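Side-chain contacts in teicoplanin pseudoaglycone deacetylases Orf2 (Actinoplanes teichomyceticus, PDB 3DFF), which probably removes the acetyl group from an amino sugar of the teicoplanin pseudoaglycone, as a zinc-dependent deacetylase of the PIG-L (GlcNAc-PI de-N-acetylase) family: residues Q224-Y229 against N241-R246; Q57-I62 against Q117-N122. All coordinates share one frame; numbering follows the deposited sequence.

Interaction 1: Q224-Y229 against N241-R246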
ATOM      1  N   GLN A 224     -13.049 -10.882  -3.530  1.00 22.89           N
ATOM      2  CA  GLN A 224     -12.465 -12.138  -4.013  1.00 22.71           C
ATOM      3  C   GLN A 224     -10.951 -11.960  -4.205  1.00 22.01           C
ATOM      4  O   GLN A 224     -10.180 -12.853  -3.885  1.00 22.08           O
ATOM      5  CB  GLN A 224     -13.105 -12.576  -5.331  1.00 24.05           C
ATOM      6  CG  GLN A 224     -14.506 -13.153  -5.173  1.00 24.83           C
ATOM      7  CD  GLN A 224     -15.305 -13.154  -6.462  1.00 30.34           C
ATOM      8  OE1 GLN A 224     -14.769 -12.956  -7.555  1.00 31.71           O
ATOM      9  NE2 GLN A 224     -16.610 -13.374  -6.336  1.00 31.32           N
ATOM     10  N   ALA A 225     -10.547 -10.803  -4.717  1.00 21.72           N
ATOM     11  CA  ALA A 225      -9.119 -10.514  -4.930  1.00 21.14           C
ATOM     12  C   ALA A 225      -8.367 -10.445  -3.601  1.00 21.33           C
ATOM     13  O   ALA A 225      -7.289 -11.034  -3.456  1.00 21.83           O
ATOM     14  CB  ALA A 225      -8.933  -9.236  -5.729  1.00 20.75           C
ATOM     15  N   VAL A 226      -8.932  -9.739  -2.624  1.00 20.87           N
ATOM     16  CA  VAL A 226      -8.355  -9.724  -1.283  1.00 20.73           C
ATOM     17  C   VAL A 226      -8.103 -11.153  -0.786  1.00 21.34           C
ATOM     18  O   VAL A 226      -7.047 -11.453  -0.218  1.00 21.04           O
ATOM     19  CB  VAL A 226      -9.248  -8.934  -0.292  1.00 20.36           C
ATOM     20  CG1 VAL A 226      -8.766  -9.104   1.141  1.00 20.42           C
ATOM     21  CG2 VAL A 226      -9.305  -7.470  -0.671  1.00 18.87           C
ATOM     22  N   GLU A 227      -9.033 -12.072  -1.054  1.00 21.21           N
ATOM     23  CA  GLU A 227      -8.870 -13.438  -0.586  1.00 22.31           C
ATOM     24  C   GLU A 227      -7.659 -14.172  -1.165  1.00 21.72           C
ATOM     25  O   GLU A 227      -7.256 -15.206  -0.631  1.00 23.70           O
ATOM     26  CB  GLU A 227     -10.150 -14.243  -0.834  1.00 22.52           C
ATOM     27  CG  GLU A 227     -11.291 -13.728   0.007  1.00 25.73           C
ATOM     28  CD  GLU A 227     -12.567 -14.510  -0.186  1.00 30.93           C
ATOM     29  OE1 GLU A 227     -12.975 -14.726  -1.347  1.00 33.80           O
ATOM     30  OE2 GLU A 227     -13.160 -14.903   0.834  1.00 33.15           O
ATOM     31  N   ARG A 228      -7.099 -13.654  -2.257  1.00 21.64           N
ATOM     32  CA  ARG A 228      -5.936 -14.277  -2.877  1.00 21.67           C
ATOM     33  C   ARG A 228      -4.725 -14.077  -1.982  1.00 21.38           C
ATOM     34  O   ARG A 228      -3.773 -14.854  -2.059  1.00 21.88           O
ATOM     35  CB  ARG A 228      -5.666 -13.709  -4.272  1.00 21.96           C
ATOM     36  CG  ARG A 228      -6.261 -14.529  -5.400  1.00 23.67           C
ATOM     37  CD  ARG A 228      -7.769 -14.475  -5.387  1.00 25.28           C
ATOM     38  NE  ARG A 228      -8.347 -15.239  -6.499  1.00 24.96           N
ATOM     39  CZ  ARG A 228      -9.603 -15.682  -6.501  1.00 27.09           C
ATOM     40  NH1 ARG A 228     -10.399 -15.436  -5.465  1.00 27.55           N
ATOM     41  NH2 ARG A 228     -10.062 -16.384  -7.535  1.00 27.08           N
ATOM     42  N   TYR A 229      -4.769 -13.046  -1.132  1.00 20.58           N
ATOM     43  CA  TYR A 229      -3.655 -12.813  -0.191  1.00 19.98           C
ATOM     44  C   TYR A 229      -3.784 -13.712   1.018  1.00 20.71           C
ATOM     45  O   TYR A 229      -4.006 -13.238   2.150  1.00 21.04           O
ATOM     46  CB  TYR A 229      -3.552 -11.336   0.220  1.00 19.20           C
ATOM     47  CG  TYR A 229      -3.256 -10.407  -0.923  1.00 17.99           C
ATOM     48  CD1 TYR A 229      -1.962 -10.299  -1.461  1.00 18.23           C
ATOM     49  CD2 TYR A 229      -4.263  -9.612  -1.473  1.00 18.61           C
ATOM     50  CE1 TYR A 229      -1.681  -9.403  -2.497  1.00 18.14           C
ATOM     51  CE2 TYR A 229      -4.004  -8.747  -2.526  1.00 18.83           C
ATOM     52  CZ  TYR A 229      -2.707  -8.645  -3.044  1.00 18.18           C
ATOM     53  OH  TYR A 229      -2.487  -7.779  -4.073  1.00 18.17           O
ATOM     54  N   ASN A 241     -12.926 -12.272  12.952  1.00 41.22           N
ATOM     55  CA  ASN A 241     -13.056 -12.879  11.628  1.00 39.60           C
ATOM     56  C   ASN A 241     -13.992 -12.078  10.718  1.00 37.95           C
ATOM     57  O   ASN A 241     -14.840 -12.638  10.017  1.00 37.99           O
ATOM     58  CB  ASN A 241     -13.530 -14.326  11.742  1.00 40.08           C
ATOM     59  CG  ASN A 241     -13.145 -15.149  10.543  1.00 41.83           C
ATOM     60  OD1 ASN A 241     -13.933 -15.313   9.613  1.00 44.66           O
ATOM     61  ND2 ASN A 241     -11.915 -15.653  10.542  1.00 43.45           N
ATOM     62  N   ASN A 242     -13.814 -10.761  10.722  1.00 35.70           N
ATOM     63  CA  ASN A 242     -14.823  -9.854  10.183  1.00 33.46           C
ATOM     64  C   ASN A 242     -14.280  -8.745   9.281  1.00 31.27           C
ATOM     65  O   ASN A 242     -14.865  -7.657   9.232  1.00 30.24           O
ATOM     66  CB  ASN A 242     -15.578  -9.210  11.350  1.00 33.78           C
ATOM     67  CG  ASN A 242     -14.677  -8.336  12.205  1.00 35.94           C
ATOM     68  OD1 ASN A 242     -13.450  -8.444  12.135  1.00 37.37           O
ATOM     69  ND2 ASN A 242     -15.276  -7.459  13.010  1.00 37.16           N
ATOM     70  N   LEU A 243     -13.170  -8.997   8.584  1.00 28.69           N
ATOM     71  CA  LEU A 243     -12.612  -7.976   7.682  1.00 26.67           C
ATOM     72  C   LEU A 243     -13.646  -7.415   6.716  1.00 25.57           C
ATOM     73  O   LEU A 243     -13.810  -6.203   6.622  1.00 25.15           O
ATOM     74  CB  LEU A 243     -11.397  -8.498   6.901  1.00 26.69           C
ATOM     75  CG  LEU A 243     -10.814  -7.508   5.868  1.00 25.23           C
ATOM     76  CD1 LEU A 243     -10.042  -6.363   6.525  1.00 25.36           C
ATOM     77  CD2 LEU A 243      -9.946  -8.225   4.829  1.00 26.38           C
ATOM     78  N   PHE A 244     -14.333  -8.282   5.985  1.00 24.89           N
ATOM     79  CA  PHE A 244     -15.248  -7.796   4.955  1.00 24.86           C
ATOM     80  C   PHE A 244     -16.430  -7.044   5.566  1.00 24.85           C
ATOM     81  O   PHE A 244     -16.886  -6.045   5.009  1.00 23.96           O
ATOM     82  CB  PHE A 244     -15.662  -8.915   3.998  1.00 25.12           C
ATOM     83  CG  PHE A 244     -14.502  -9.467   3.201  1.00 25.52           C
ATOM     84  CD1 PHE A 244     -13.655  -8.605   2.514  1.00 23.91           C
ATOM     85  CD2 PHE A 244     -14.234 -10.829   3.174  1.00 27.95           C
ATOM     86  CE1 PHE A 244     -12.572  -9.084   1.789  1.00 25.20           C
ATOM     87  CE2 PHE A 244     -13.147 -11.323   2.443  1.00 28.14           C
ATOM     88  CZ  PHE A 244     -12.314 -10.436   1.753  1.00 26.44           C
ATOM     89  N   ASP A 245     -16.890  -7.493   6.732  1.00 25.36           N
ATOM     90  CA  ASP A 245     -17.930  -6.745   7.459  1.00 25.11           C
ATOM     91  C   ASP A 245     -17.465  -5.336   7.835  1.00 24.67           C
ATOM     92  O   ASP A 245     -18.208  -4.365   7.685  1.00 24.11           O
ATOM     93  CB  ASP A 245     -18.370  -7.509   8.709  1.00 26.46           C
ATOM     94  CG  ASP A 245     -19.242  -8.690   8.383  1.00 27.49           C
ATOM     95  OD1 ASP A 245     -19.608  -8.870   7.198  1.00 31.75           O
ATOM     96  OD2 ASP A 245     -19.576  -9.443   9.318  1.00 32.36           O
ATOM     97  N   ARG A 246     -16.232  -5.236   8.324  1.00 23.81           N
ATOM     98  CA  ARG A 246     -15.671  -3.949   8.715  1.00 23.67           C
ATOM     99  C   ARG A 246     -15.456  -3.055   7.514  1.00 22.67           C
ATOM    100  O   ARG A 246     -15.702  -1.862   7.587  1.00 22.95           O
ATOM    101  CB  ARG A 246     -14.369  -4.149   9.490  1.00 24.22           C
ATOM    102  CG  ARG A 246     -14.603  -4.481  10.957  1.00 26.62           C
ATOM    103  CD  ARG A 246     -13.304  -4.613  11.693  1.00 30.34           C
ATOM    104  NE  ARG A 246     -12.704  -5.921  11.450  1.00 34.22           N
ATOM    105  CZ  ARG A 246     -11.516  -6.120  10.887  1.00 35.04           C
ATOM    106  NH1 ARG A 246     -10.772  -5.089  10.513  1.00 37.11           N
ATOM    107  NH2 ARG A 246     -11.067  -7.353  10.718  1.00 35.21           N
TER

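Interaction 2: Q57-I62 against Q117-N122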
ATOM      1  N   GLN A  57      11.031 -13.620  11.154  1.00 19.12           N
ATOM      2  CA  GLN A  57      10.667 -15.016  11.344  1.00 19.24           C
ATOM      3  C   GLN A  57       9.314 -15.121  12.014  1.00 20.53           C
ATOM      4  O   GLN A  57       8.505 -15.942  11.607  1.00 20.52           O
ATOM      5  CB  GLN A  57      11.730 -15.756  12.159  1.00 19.42           C
ATOM      6  CG  GLN A  57      13.021 -15.888  11.404  1.00 18.90           C
ATOM      7  CD  GLN A  57      14.079 -16.588  12.198  1.00 22.73           C
ATOM      8  OE1 GLN A  57      13.860 -17.689  12.706  1.00 24.43           O
ATOM      9  NE2 GLN A  57      15.251 -15.971  12.297  1.00 21.66           N
ATOM     10  N   ARG A  58       9.058 -14.279  13.017  1.00 21.16           N
ATOM     11  CA  ARG A  58       7.752 -14.243  13.685  0.50 22.21           C
ATOM     12  C   ARG A  58       6.633 -13.859  12.715  1.00 21.79           C
ATOM     13  O   ARG A  58       5.532 -14.423  12.763  1.00 22.38           O
ATOM     14  CB  ARG A  58       7.783 -13.278  14.880  0.50 22.43           C
ATOM     15  CG  ARG A  58       6.539 -13.331  15.752  0.50 23.68           C
ATOM     16  CD  ARG A  58       6.525 -12.231  16.791  0.50 24.48           C
ATOM     17  NE  ARG A  58       5.188 -12.031  17.357  0.50 28.64           N
ATOM     18  CZ  ARG A  58       4.319 -11.114  16.934  0.50 29.86           C
ATOM     19  NH1 ARG A  58       4.633 -10.300  15.933  0.50 31.85           N
ATOM     20  NH2 ARG A  58       3.131 -11.005  17.516  0.50 29.98           N
HETATM   21  N   MSE A  59       6.907 -12.901  11.837  1.00 21.23           N
HETATM   22  CA  MSE A  59       5.915 -12.478  10.850  0.50 20.63           C
HETATM   23  C   MSE A  59       5.609 -13.608   9.887  1.00 20.43           C
HETATM   24  O   MSE A  59       4.442 -13.840   9.532  1.00 20.46           O
HETATM   25  CB  MSE A  59       6.390 -11.252  10.068  0.50 21.18           C
HETATM   26  CG  MSE A  59       6.350  -9.950  10.850  0.50 21.34           C
HETATM   27 SE   MSE A  59       4.655  -9.584  11.766  0.50 27.90          SE
HETATM   28  CE  MSE A  59       3.375 -10.404  10.513  0.50 23.45           C
ATOM     29  N   HIS A  60       6.655 -14.310   9.464  1.00 19.03           N
ATOM     30  CA  HIS A  60       6.482 -15.428   8.527  1.00 18.64           C
ATOM     31  C   HIS A  60       5.540 -16.472   9.114  1.00 19.33           C
ATOM     32  O   HIS A  60       4.671 -16.994   8.416  1.00 18.95           O
ATOM     33  CB  HIS A  60       7.822 -16.040   8.140  1.00 18.38           C
ATOM     34  CG  HIS A  60       8.699 -15.094   7.372  1.00 17.60           C
ATOM     35  ND1 HIS A  60      10.027 -15.342   7.119  1.00 19.03           N
ATOM     36  CD2 HIS A  60       8.422 -13.897   6.801  1.00 18.67           C
ATOM     37  CE1 HIS A  60      10.538 -14.331   6.432  1.00 18.18           C
ATOM     38  NE2 HIS A  60       9.582 -13.451   6.212  1.00 17.45           N
ATOM     39  N   THR A  61       5.710 -16.753  10.406  1.00 19.79           N
ATOM     40  CA  THR A  61       4.837 -17.680  11.120  1.00 21.53           C
ATOM     41  C   THR A  61       3.383 -17.199  11.153  1.00 21.77           C
ATOM     42  O   THR A  61       2.458 -17.997  10.943  1.00 22.50           O
ATOM     43  CB  THR A  61       5.378 -17.940  12.544  1.00 21.64           C
ATOM     44  OG1 THR A  61       6.645 -18.620  12.435  1.00 22.86           O
ATOM     45  CG2 THR A  61       4.401 -18.799  13.343  1.00 23.97           C
ATOM     46  N   ILE A  62       3.182 -15.897  11.374  1.00 21.45           N
ATOM     47  CA  ILE A  62       1.849 -15.297  11.392  1.00 21.48           C
ATOM     48  C   ILE A  62       1.206 -15.404   9.997  1.00 21.54           C
ATOM     49  O   ILE A  62      -0.023 -15.562   9.868  1.00 22.71           O
ATOM     50  CB  ILE A  62       1.929 -13.833  11.894  1.00 22.30           C
ATOM     51  CG1 ILE A  62       2.160 -13.838  13.413  1.00 23.75           C
ATOM     52  CG2 ILE A  62       0.679 -13.036  11.525  1.00 22.80           C
ATOM     53  CD1 ILE A  62       2.619 -12.493  13.962  1.00 26.61           C
ATOM     54  N   GLN A 117       3.330  -6.974  21.501  1.00 44.77           N
ATOM     55  CA  GLN A 117       2.801  -7.525  20.254  1.00 44.38           C
ATOM     56  C   GLN A 117       3.267  -6.728  19.028  1.00 43.79           C
ATOM     57  O   GLN A 117       3.723  -7.311  18.036  1.00 43.75           O
ATOM     58  CB  GLN A 117       1.266  -7.610  20.311  1.00 44.97           C
ATOM     59  CG  GLN A 117       0.604  -6.746  21.406  1.00 46.27           C
ATOM     60  CD  GLN A 117       0.803  -7.320  22.815  1.00 48.11           C
ATOM     61  OE1 GLN A 117       0.583  -8.512  23.054  1.00 48.05           O
ATOM     62  NE2 GLN A 117       1.233  -6.468  23.748  1.00 47.84           N
ATOM     63  N   LYS A 118       3.161  -5.403  19.109  1.00 42.70           N
ATOM     64  CA  LYS A 118       3.595  -4.514  18.030  1.00 41.74           C
ATOM     65  C   LYS A 118       5.125  -4.454  17.927  1.00 40.49           C
ATOM     66  O   LYS A 118       5.819  -4.365  18.945  1.00 40.30           O
ATOM     67  CB  LYS A 118       3.011  -3.111  18.235  1.00 42.32           C
ATOM     68  CG  LYS A 118       3.108  -2.175  17.018  1.00 44.17           C
ATOM     69  CD  LYS A 118       2.310  -2.710  15.835  1.00 46.95           C
ATOM     70  CE  LYS A 118       2.249  -1.705  14.693  1.00 48.33           C
ATOM     71  NZ  LYS A 118       1.630  -2.323  13.485  1.00 49.59           N
ATOM     72  N   LEU A 119       5.636  -4.513  16.700  1.00 38.72           N
ATOM     73  CA  LEU A 119       7.079  -4.428  16.459  1.00 37.13           C
ATOM     74  C   LEU A 119       7.593  -2.995  16.593  1.00 35.93           C
ATOM     75  O   LEU A 119       6.944  -2.047  16.153  1.00 36.29           O
ATOM     76  CB  LEU A 119       7.438  -4.985  15.081  1.00 37.34           C
ATOM     77  CG  LEU A 119       7.150  -6.464  14.813  1.00 36.79           C
ATOM     78  CD1 LEU A 119       7.403  -6.789  13.351  1.00 37.93           C
ATOM     79  CD2 LEU A 119       7.982  -7.366  15.716  1.00 37.02           C
ATOM     80  N   ALA A 120       8.760  -2.859  17.207  1.00 33.79           N
ATOM     81  CA  ALA A 120       9.390  -1.560  17.404  1.00 32.02           C
ATOM     82  C   ALA A 120      10.370  -1.277  16.268  1.00 30.38           C
ATOM     83  O   ALA A 120      10.977  -2.191  15.736  1.00 30.09           O
ATOM     84  CB  ALA A 120      10.116  -1.535  18.742  1.00 32.07           C
ATOM     85  N   VAL A 121      10.505  -0.008  15.910  1.00 28.58           N
ATOM     86  CA  VAL A 121      11.519   0.446  14.956  1.00 27.31           C
ATOM     87  C   VAL A 121      12.691   1.066  15.715  1.00 25.77           C
ATOM     88  O   VAL A 121      12.504   1.935  16.560  1.00 26.17           O
ATOM     89  CB  VAL A 121      10.928   1.478  13.973  1.00 27.39           C
ATOM     90  CG1 VAL A 121      11.959   1.907  12.967  1.00 27.35           C
ATOM     91  CG2 VAL A 121       9.734   0.888  13.255  1.00 29.50           C
ATOM     92  N   ASN A 122      13.893   0.604  15.403  1.00 24.16           N
ATOM     93  CA  ASN A 122      15.112   1.111  16.024  1.00 23.04           C
ATOM     94  C   ASN A 122      15.446   2.508  15.549  1.00 22.79           C
ATOM     95  O   ASN A 122      15.253   2.841  14.382  1.00 21.38           O
ATOM     96  CB  ASN A 122      16.270   0.150  15.743  1.00 22.19           C
ATOM     97  CG  ASN A 122      16.198  -1.098  16.591  1.00 24.55           C
ATOM     98  OD1 ASN A 122      16.475  -2.199  16.127  1.00 25.15           O
ATOM     99  ND2 ASN A 122      15.823  -0.924  17.848  1.00 25.14           N
TER

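Interaction 1: Q224-Y229 against N241-R246
The ring of F244 reaches across to V226 and E227, joining the last part of helix 216-226 to the first turn of helix 243-254, two helices of the Rossmann-like alpha/beta fold of this zinc-dependent PIG-L-family deacetylase. V226 meets the far end of the ring: its CB lies in the ring plane at the edge, while CG1 comes in obliquely, 3.8 Å from F244 CZ. That methyl stands anti to the backbone N of V226 (chi1 171°), which aims it at the second helix, where it also touches L243 CD2 at 4.0 Å. A single methyl group is thus shared between two apolar side chains, neighbours on one helix. The next stretch of the ring edge belongs to E227. Its CG lies near the ring plane, 3.9 Å from F244 CZ, and the extended chain beyond carries the carboxylate past CE2 with its plane turned 78° from that of the ring. E227 is exposed, whereas V226 and L243 are buried, so the ring spans the passage from interior to surface.

Further out, F223 stacks on the F244 ring. V226 rests on V21 and L22 of helix 19-33 and on M233, and L243 packs on L236 and P189. V226 to Y229 form a type I beta turn, with Y229 N bonded to V226 O; R228 NH1 reaches back to Q224 O at 3.0 Å, from above the carbonyl plane. At the start of the other helix, N237 OD1 accepts from L243 N. N242 occupies the N-cap position, but its side chain makes no capping bond. R246, whose NH2 also bonds L236 O, instead grips N242 OD1 side-on, with NE at 2.7 Å and NH2 at 3.0 Å, both from the same face of the amide.

Interaction 2: Q57-I62 against Q117-N122
R58, L119 and Q117 bury the most surface here, and they meet along one flank of helix 54-62. In the conformer given, one of two, the R58 chain is extended from CG to NE, with CG anti to the backbone N (chi1 -171°). This carries the guanidinium, whose position is therefore less certain, to the backbone of Q117. The approach is oblique and long: R58 NH1 and NH2 each stand 3.8 Å from Q117 O, without a hydrogen bond. I62 CD1 lies 3.5 Å above one face of the same guanidinium, displaced from its centre.

L119 turns its isobutyl group to the helix. Its CD1 meets CG of M59, a selenomethionine likewise modelled in two conformers, at 4.2 Å, the two side chains running antiparallel past one another.

At the protein surface, the contact joins helix 54-62 to the segment leading into the two-stranded sheet. The M59 side chain is about 7 Å from that of D97, which can bind zinc, although none is bound there in this chain. Helix 233-237 touches M59 and I62 through L235, R58 packs on H112, and strand 120-121 pairs antiparallel with strand 110-111 through A120 with A111.

Along the chain both halves of interaction 2 come first, followed by both halves of interaction 1. Their centres lie 22 Å apart and their nearest atoms about 9 Å. Helix 233-237 connects their surroundings: M233 and L236 pack against interaction 1, L235 against interaction 2. Neither contact includes a strand of the seven-stranded mixed sheet; strand 120-121 belongs to the separate two-stranded one. The metal site of H16, D19 and H164 has both contacts nearby, with the bound zinc about 12 Å from the L243 side chain and about 11 Å from that of M59. Interaction 1 is partly buried against helix 19-33, which carries D19, while interaction 2 lies at the surface; neither supplies ligands to this zinc.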